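Local coordinates for probable eukaryotic D-amino acid tRNA deacylase, LMAJ005534AAA (Leishmania major, PDB 1TC5) that probably hydrolyses the ester bond of D-aminoacyl-tRNA, releasing the D-amino acid and free tRNA, and may thereby protect against harmful D-amino acids such as D-tyrosine, at the interface of chains A and B. Coordinates in Å, arbitrary orientation; residue numbers count along the deposited sequence, not the author numbering. Chains: chain A/B, Probable eukaryotic D-amino acid tRNA deacylase, LMAJ005534AAA.

Contact 1: the interface of chains A and B. Residues chain A 68-70, 190, 192; chain B 106, 109-111, 113.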
loop_
_atom_site.group_PDB
_atom_site.type_symbol
_atom_site.label_atom_id
_atom_site.label_comp_id
_atom_site.label_asym_id
_atom_site.label_seq_id
_atom_site.Cartn_x
_atom_site.Cartn_y
_atom_site.Cartn_z
ATOM N N THR A 68 11.780 -14.563 -4.876
ATOM C CA THR A 68 10.554 -15.146 -4.339
ATOM C C THR A 68 9.447 -15.061 -5.390
ATOM O O THR A 68 9.266 -14.022 -6.010
ATOM C CB THR A 68 10.136 -14.398 -3.045
ATOM O OG1 THR A 68 11.269 -14.330 -2.158
ATOM C CG2 THR A 68 9.063 -15.169 -2.261
ATOM N N LYS A 69 8.743 -16.169 -5.596
ATOM C CA LYS A 69 7.586 -16.196 -6.480
ATOM C C LYS A 69 6.418 -15.653 -5.693
ATOM O O LYS A 69 5.942 -16.296 -4.785
ATOM C CB LYS A 69 7.316 -17.610 -6.964
ATOM C CG LYS A 69 8.493 -18.208 -7.775
ATOM C CD LYS A 69 8.250 -19.690 -8.125
ATOM C CE LYS A 69 9.436 -20.317 -8.860
ATOM N NZ LYS A 69 9.229 -20.416 -10.332
ATOM N N ILE A 70 5.993 -14.438 -6.018
ATOM C CA ILE A 70 4.963 -13.753 -5.248
ATOM C C ILE A 70 3.728 -13.498 -6.087
ATOM O O ILE A 70 2.653 -13.936 -5.727
ATOM C CB ILE A 70 5.509 -12.406 -4.701
ATOM C CG1 ILE A 70 6.756 -12.648 -3.843
ATOM C CG2 ILE A 70 4.425 -11.688 -3.877
ATOM C CD1 ILE A 70 7.624 -11.388 -3.654
ATOM N N HIS A 190 1.658 -7.810 -0.298
ATOM C CA HIS A 190 2.439 -8.565 0.664
ATOM C C HIS A 190 3.214 -7.596 1.563
ATOM O O HIS A 190 3.513 -6.452 1.177
ATOM C CB HIS A 190 3.367 -9.536 -0.047
ATOM C CG HIS A 190 2.662 -10.686 -0.722
ATOM N ND1 HIS A 190 1.952 -10.544 -1.902
ATOM C CD2 HIS A 190 2.568 -11.994 -0.383
ATOM C CE1 HIS A 190 1.469 -11.720 -2.264
ATOM N NE2 HIS A 190 1.827 -12.616 -1.359
ATOM N N PHE A 192 6.608 -8.077 3.999
ATOM C CA PHE A 192 7.703 -8.900 4.508
ATOM C C PHE A 192 8.622 -8.111 5.403
ATOM O O PHE A 192 9.041 -7.004 5.047
ATOM C CB PHE A 192 8.554 -9.437 3.372
ATOM C CG PHE A 192 7.817 -10.306 2.393
ATOM C CD1 PHE A 192 6.733 -11.100 2.775
ATOM C CD2 PHE A 192 8.242 -10.359 1.072
ATOM C CE1 PHE A 192 6.079 -11.917 1.832
ATOM C CE2 PHE A 192 7.602 -11.188 0.145
ATOM C CZ PHE A 192 6.517 -11.951 0.526
ATOM N N VAL B 106 7.482 -15.373 3.442
ATOM C CA VAL B 106 8.434 -16.081 2.602
ATOM C C VAL B 106 8.779 -17.456 3.172
ATOM O O VAL B 106 9.105 -17.587 4.367
ATOM C CB VAL B 106 9.752 -15.251 2.473
ATOM C CG1 VAL B 106 10.814 -16.067 1.742
ATOM C CG2 VAL B 106 9.462 -13.911 1.763
ATOM N N ARG B 109 11.619 -19.998 -1.759
ATOM C CA ARG B 109 11.375 -19.080 -2.874
ATOM C C ARG B 109 9.889 -18.945 -3.204
ATOM O O ARG B 109 9.513 -18.616 -4.301
ATOM C CB ARG B 109 12.217 -19.522 -4.079
ATOM C CG ARG B 109 13.722 -19.305 -3.817
ATOM C CD ARG B 109 14.657 -19.852 -4.883
ATOM N NE ARG B 109 14.248 -21.174 -5.372
ATOM C CZ ARG B 109 14.690 -22.353 -4.914
ATOM N NH1 ARG B 109 15.582 -22.430 -3.925
ATOM N NH2 ARG B 109 14.236 -23.475 -5.470
ATOM N N SER B 110 9.037 -19.202 -2.222
ATOM C CA SER B 110 7.610 -19.048 -2.388
ATOM C C SER B 110 7.029 -18.299 -1.188
ATOM O O SER B 110 7.762 -17.866 -0.289
ATOM C CB SER B 110 6.956 -20.426 -2.543
ATOM O OG SER B 110 7.073 -21.179 -1.360
ATOM N N VAL B 111 5.711 -18.148 -1.191
ATOM C CA VAL B 111 4.975 -17.501 -0.115
ATOM C C VAL B 111 3.988 -18.520 0.488
ATOM O O VAL B 111 3.278 -19.223 -0.237
ATOM C CB VAL B 111 4.162 -16.230 -0.595
ATOM C CG1 VAL B 111 3.390 -15.605 0.529
ATOM C CG2 VAL B 111 5.061 -15.201 -1.274
ATOM N N PHE B 113 0.771 -18.930 3.319
ATOM C CA PHE B 113 -0.321 -18.163 3.878
ATOM C C PHE B 113 -0.951 -18.820 5.116
ATOM O O PHE B 113 -2.127 -18.610 5.418
ATOM C CB PHE B 113 -1.386 -17.947 2.810
ATOM C CG PHE B 113 -0.934 -17.035 1.691
ATOM C CD1 PHE B 113 -0.703 -15.674 1.934
ATOM C CD2 PHE B 113 -0.702 -17.539 0.416
ATOM C CE1 PHE B 113 -0.302 -14.831 0.932
ATOM C CE2 PHE B 113 -0.272 -16.693 -0.623
ATOM C CZ PHE B 113 -0.067 -15.342 -0.371
HETATM O O HOH W 1 4.566 -18.297 -3.879
#
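The backbone N-H of A:Lys69 points almost straight at the carbonyl oxygen of B:Arg109, with N and O 2.9 Å apart and 178° at the hydrogen. This backbone bond pins a loop of one subunit to the other in the homodimer of the DTD (D-aminoacyl-tRNA deacylase) family. B:Arg109 is poorly ordered, and nothing is inferred from where its side chain is modelled. A water joins the carbonyl oxygen of the same A:Lys69, at 2.6 Å, to the backbone N of B:Val111, two residues past B:Arg109, at 2.9 Å.

Beside these polar links lies an apolar patch. Methyl CG2 of B:Val106 sits over the middle of the A:Phe192 ring, 3.6 Å from its centroid, a CH-pi contact. With CG1 of B:Val106 anti to its backbone N (chi1 173°), CG2 is the branch turned to the ring. B:Val111 divides its methyls: CG1 meets A:His190 CD2 tip to tip at 3.8 Å, while CG2 touches A:Phe192 CZ at 4.0 Å and also reaches A:Ile70 CG1. A:Ile70 CG2 packs on one face of the A:His190 imidazole, 3.3 Å above its plane and toward the rim, and may help hold the ring's tilt. A:His190 NE2 approaches B:Phe113 CZ at 3.5 Å, their side chains crossing at about a right angle.

Contact 2: the interface of chains A and B. Residues chain A 14, 16, 187-189; chain B 14, 41, 99, 101-102.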
loop_
_atom_site.group_PDB
_atom_site.type_symbol
_atom_site.label_atom_id
_atom_site.label_comp_id
_atom_site.label_asym_id
_atom_site.label_seq_id
_atom_site.Cartn_x
_atom_site.Cartn_y
_atom_site.Cartn_z
ATOM N N MET A 14 6.496 -3.363 1.808
ATOM C CA MET A 14 5.145 -3.639 1.349
ATOM C C MET A 14 5.198 -3.690 -0.185
ATOM O O MET A 14 5.680 -2.756 -0.823
ATOM C CB MET A 14 4.165 -2.556 1.832
ATOM C CG MET A 14 2.717 -2.782 1.410
ATOM S SD MET A 14 1.531 -1.512 1.970
ATOM C CE MET A 14 1.032 -0.807 0.407
ATOM N N GLN A 16 3.207 -4.447 -3.850
ATOM C CA GLN A 16 1.908 -4.447 -4.534
ATOM C C GLN A 16 2.098 -4.702 -6.024
ATOM O O GLN A 16 3.091 -4.242 -6.631
ATOM C CB GLN A 16 1.194 -3.095 -4.395
ATOM C CG GLN A 16 0.795 -2.682 -2.999
ATOM C CD GLN A 16 0.080 -1.337 -2.963
ATOM O OE1 GLN A 16 -1.095 -1.253 -3.330
ATOM N NE2 GLN A 16 0.772 -0.295 -2.492
ATOM N N PRO A 187 -3.925 -5.403 -6.149
ATOM C CA PRO A 187 -2.614 -5.223 -5.523
ATOM C C PRO A 187 -2.012 -6.477 -4.897
ATOM O O PRO A 187 -0.788 -6.557 -4.905
ATOM C CB PRO A 187 -2.858 -4.124 -4.458
ATOM C CG PRO A 187 -4.094 -3.401 -4.922
ATOM C CD PRO A 187 -4.921 -4.446 -5.629
ATOM N N PHE A 188 -2.811 -7.417 -4.396
ATOM C CA PHE A 188 -2.280 -8.663 -3.808
ATOM C C PHE A 188 -1.121 -8.352 -2.858
ATOM O O PHE A 188 -0.023 -8.917 -2.931
ATOM C CB PHE A 188 -1.847 -9.583 -4.940
ATOM C CG PHE A 188 -1.642 -11.019 -4.569
ATOM C CD1 PHE A 188 -2.315 -11.626 -3.515
ATOM C CD2 PHE A 188 -0.785 -11.802 -5.358
ATOM C CE1 PHE A 188 -2.121 -12.961 -3.241
ATOM C CE2 PHE A 188 -0.595 -13.121 -5.095
ATOM C CZ PHE A 188 -1.266 -13.710 -4.027
ATOM N N THR A 189 -1.395 -7.426 -1.951
ATOM C CA THR A 189 -0.359 -6.793 -1.175
ATOM C C THR A 189 0.329 -7.789 -0.252
ATOM O O THR A 189 -0.325 -8.530 0.437
ATOM C CB THR A 189 -0.972 -5.595 -0.371
ATOM O OG1 THR A 189 -1.634 -4.709 -1.295
ATOM C CG2 THR A 189 0.123 -4.759 0.277
ATOM N N MET B 14 -2.842 -1.913 6.709
ATOM C CA MET B 14 -1.957 -0.955 6.059
ATOM C C MET B 14 -2.811 0.269 5.711
ATOM O O MET B 14 -3.845 0.137 5.059
ATOM C CB MET B 14 -1.330 -1.560 4.789
ATOM C CG MET B 14 -0.252 -0.697 4.134
ATOM S SD MET B 14 0.445 -1.359 2.587
ATOM C CE MET B 14 -0.334 -0.322 1.384
ATOM N N TYR B 41 -6.050 -1.280 3.898
ATOM C CA TYR B 41 -5.924 -2.685 3.543
ATOM C C TYR B 41 -6.009 -3.515 4.816
ATOM O O TYR B 41 -5.318 -3.216 5.772
ATOM C CB TYR B 41 -4.579 -2.958 2.860
ATOM C CG TYR B 41 -4.315 -2.346 1.481
ATOM C CD1 TYR B 41 -5.280 -1.632 0.795
ATOM C CD2 TYR B 41 -3.062 -2.506 0.867
ATOM C CE1 TYR B 41 -5.017 -1.085 -0.459
ATOM C CE2 TYR B 41 -2.796 -1.976 -0.362
ATOM C CZ TYR B 41 -3.781 -1.277 -1.038
ATOM O OH TYR B 41 -3.513 -0.757 -2.282
ATOM N N GLN B 99 -7.284 -7.470 2.020
ATOM C CA GLN B 99 -5.974 -7.877 1.497
ATOM C C GLN B 99 -5.382 -8.902 2.425
ATOM O O GLN B 99 -4.457 -8.596 3.188
ATOM C CB GLN B 99 -5.043 -6.673 1.387
ATOM C CG GLN B 99 -5.469 -5.677 0.314
ATOM C CD GLN B 99 -5.171 -6.168 -1.072
ATOM O OE1 GLN B 99 -4.039 -6.030 -1.535
ATOM N NE2 GLN B 99 -6.168 -6.772 -1.737
ATOM N N SER B 101 -3.545 -11.301 1.868
ATOM C CA SER B 101 -2.168 -11.603 1.500
ATOM C C SER B 101 -1.115 -10.897 2.364
ATOM O O SER B 101 0.061 -11.282 2.340
ATOM C CB SER B 101 -1.957 -11.245 0.022
ATOM O OG SER B 101 -2.390 -9.932 -0.251
ATOM N N LEU B 102 -1.530 -9.879 3.119
ATOM C CA LEU B 102 -0.674 -9.196 4.111
ATOM C C LEU B 102 -0.109 -10.136 5.189
ATOM O O LEU B 102 0.859 -9.790 5.854
ATOM C CB LEU B 102 -1.442 -8.072 4.823
ATOM C CG LEU B 102 -1.794 -6.820 4.009
ATOM C CD1 LEU B 102 -2.753 -5.957 4.782
ATOM C CD2 LEU B 102 -0.526 -6.021 3.590
#
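A:Thr189 inserts its backbone and hydroxyl among B:Gln99, B:Ser101 and B:Tyr41, where two stretches typical of the DTD family meet across the dimer: the Gly-Pro motif segment (Gly-Pro-Phe-Thr) of one chain and the Gln-Ala-Ser-Leu segment of the other. By family resemblance both probably border an active-site pocket shared between the partners.

Hydrogen bonds come first. The amide oxygen OE1 of B:Gln99 accepts two donors from one residue: A:Thr189 OG1 at 2.8 Å, lying in the carbonyl plane, and A:Thr189 N at 3.0 Å, 36° above that plane. This double grip should fix the rotation of the amide. With OG1 beside its own backbone N (chi1 -55°), the threonine brings both donors to the same oxygen. The B:Ser101 hydroxyl OG donates to A:Thr189 O at 2.6 Å, tilted from the carbonyl plane. Independently, the phenol OH of B:Tyr41 donates to A:Gln16 OE1 at 2.7 Å; the amide plane stands 83° from the ring, with CD of A:Gln16 at the ring's edge.

Apolar contacts fill in around them. A:Thr189 CG2 and B:Leu102 CD2 lie side by side at 3.6 Å, and A:Thr189 CB reaches B:Tyr41 CD2. A:Phe188, whose backbone is left-handed, sets ring atom CD1 3.6 Å from B:Ser101 CB. The tips of A:Met14 and B:Met14 face each other but overlap as modelled, so their contact is doubtful.

Contact 3: the interface of chains A and B. Residues chain A 184-187; chain B 177-180.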
loop_
_atom_site.group_PDB
_atom_site.type_symbol
_atom_site.label_atom_id
_atom_site.label_comp_id
_atom_site.label_asym_id
_atom_site.label_seq_id
_atom_site.Cartn_x
_atom_site.Cartn_y
_atom_site.Cartn_z
ATOM N N SER A 184 -3.748 -0.731 -10.512
ATOM C CA SER A 184 -3.513 -2.133 -10.294
ATOM C C SER A 184 -4.743 -2.915 -10.686
ATOM O O SER A 184 -5.858 -2.482 -10.442
ATOM C CB SER A 184 -3.151 -2.348 -8.827
ATOM O OG SER A 184 -3.101 -3.707 -8.477
ATOM N N GLU A 185 -4.523 -4.099 -11.263
ATOM C CA GLU A 185 -5.598 -5.065 -11.489
ATOM C C GLU A 185 -5.910 -5.873 -10.207
ATOM O O GLU A 185 -6.764 -6.746 -10.219
ATOM C CB GLU A 185 -5.199 -6.026 -12.621
ATOM C CG GLU A 185 -4.905 -5.357 -13.960
ATOM C CD GLU A 185 -6.162 -4.777 -14.593
ATOM O OE1 GLU A 185 -7.069 -5.566 -14.924
ATOM O OE2 GLU A 185 -6.261 -3.536 -14.735
ATOM N N GLY A 186 -5.226 -5.588 -9.098
ATOM C CA GLY A 186 -5.446 -6.322 -7.844
ATOM C C GLY A 186 -4.106 -6.295 -7.134
ATOM O O GLY A 186 -3.201 -6.997 -7.566
ATOM N N PRO A 187 -3.925 -5.403 -6.149
ATOM C CA PRO A 187 -2.614 -5.223 -5.523
ATOM C C PRO A 187 -2.012 -6.477 -4.897
ATOM O O PRO A 187 -0.788 -6.557 -4.905
ATOM C CB PRO A 187 -2.858 -4.124 -4.458
ATOM C CG PRO A 187 -4.094 -3.401 -4.922
ATOM C CD PRO A 187 -4.921 -4.446 -5.629
ATOM N N ARG B 177 -11.545 -9.712 -6.948
ATOM C CA ARG B 177 -10.311 -9.063 -7.364
ATOM C C ARG B 177 -10.452 -7.547 -7.177
ATOM O O ARG B 177 -11.369 -6.918 -7.710
ATOM C CB ARG B 177 -10.026 -9.399 -8.832
ATOM C CG ARG B 177 -8.762 -8.810 -9.396
ATOM C CD ARG B 177 -8.394 -9.403 -10.756
ATOM N NE ARG B 177 -9.465 -9.158 -11.734
ATOM C CZ ARG B 177 -9.731 -7.991 -12.322
ATOM N NH1 ARG B 177 -8.980 -6.916 -12.093
ATOM N NH2 ARG B 177 -10.750 -7.900 -13.164
ATOM N N GLN B 178 -9.500 -6.975 -6.460
ATOM C CA GLN B 178 -9.585 -5.601 -5.953
ATOM C C GLN B 178 -8.886 -4.617 -6.923
ATOM O O GLN B 178 -7.886 -3.940 -6.586
ATOM C CB GLN B 178 -8.973 -5.560 -4.542
ATOM C CG GLN B 178 -9.618 -6.544 -3.531
ATOM C CD GLN B 178 -11.135 -6.344 -3.333
ATOM O OE1 GLN B 178 -11.614 -5.217 -3.192
ATOM N NE2 GLN B 178 -11.880 -7.443 -3.309
ATOM N N GLY B 179 -9.429 -4.542 -8.144
ATOM C CA GLY B 179 -8.985 -3.551 -9.113
ATOM C C GLY B 179 -9.016 -2.162 -8.489
ATOM O O GLY B 179 -9.987 -1.779 -7.844
ATOM N N LEU B 180 -7.944 -1.409 -8.680
ATOM C CA LEU B 180 -7.733 -0.170 -7.939
ATOM C C LEU B 180 -7.135 0.933 -8.790
ATOM O O LEU B 180 -6.202 0.690 -9.537
ATOM C CB LEU B 180 -6.772 -0.445 -6.781
ATOM C CG LEU B 180 -6.490 0.728 -5.849
ATOM C CD1 LEU B 180 -7.773 1.172 -5.134
ATOM C CD2 LEU B 180 -5.427 0.347 -4.845
HETATM O O HOH W 2 -6.973 -0.272 -12.191
#
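A:Glu185 and B:Arg177 bury the most surface here, 57 and 43 Å², and their side chains lie alongside one another, pointing the same way. The main link runs to the backbone: guanidinium nitrogen NH1 of B:Arg177 donates to A:Glu185 O at 2.9 Å, with 169° at the hydrogen and the oxygen only 3° out of the guanidinium plane. A bend at chi3 curls the arginine back to reach it. The same NH1 makes a long salt bridge with carboxylate OE1 of A:Glu185 at 3.7 Å; at that length it probably adds electrostatic attraction, while the firm bond goes to the backbone oxygen.

A:Ser184 supplies the regular part of the contact. It forms an antiparallel beta bridge with B:Leu180, A:Ser184 N donating to B:Leu180 O at 3.0 Å and B:Leu180 N to A:Ser184 O at 2.9 Å. A water links these two carbonyl oxygens as well. Hydroxyl OG of A:Ser184, anti to its backbone N (chi1 171°), accepts from A:Gly186 N at 2.9 Å and probably steadies the turn toward A:Pro187. There the Gly-Pro peptide is trans, as A:Gly186 CA and A:Pro187 CA are 3.8 Å apart, and the proline CG meets B:Leu180 CD2 at 4.0 Å.

Within the fold, chain A contributes the end of strand 180-184 and the loop after it, chain B the start of the same strand and the loop before it; the two copies run antiparallel across the dimer axis.

Residues 184 to 193 of chain A run through all three contacts: 184-187 serve contact 3, 187-189 contact 2 and strand 190-193 contact 1, with 68-70 added in contact 1 and strand 10-18 in contact 2. The C-alpha centres of contacts 2 and 3 are about 10 Å apart and they share A:Pro187; contacts 1 and 2 are about 12 Å apart, contacts 1 and 3 about 18 Å. Chain B answers with separate segments. Each contact has a twin with the chains exchanged, except that the A:Met14 and B:Met14 pair maps onto itself, and each subunit is likely to contribute to its partner's active-site region through contact 2.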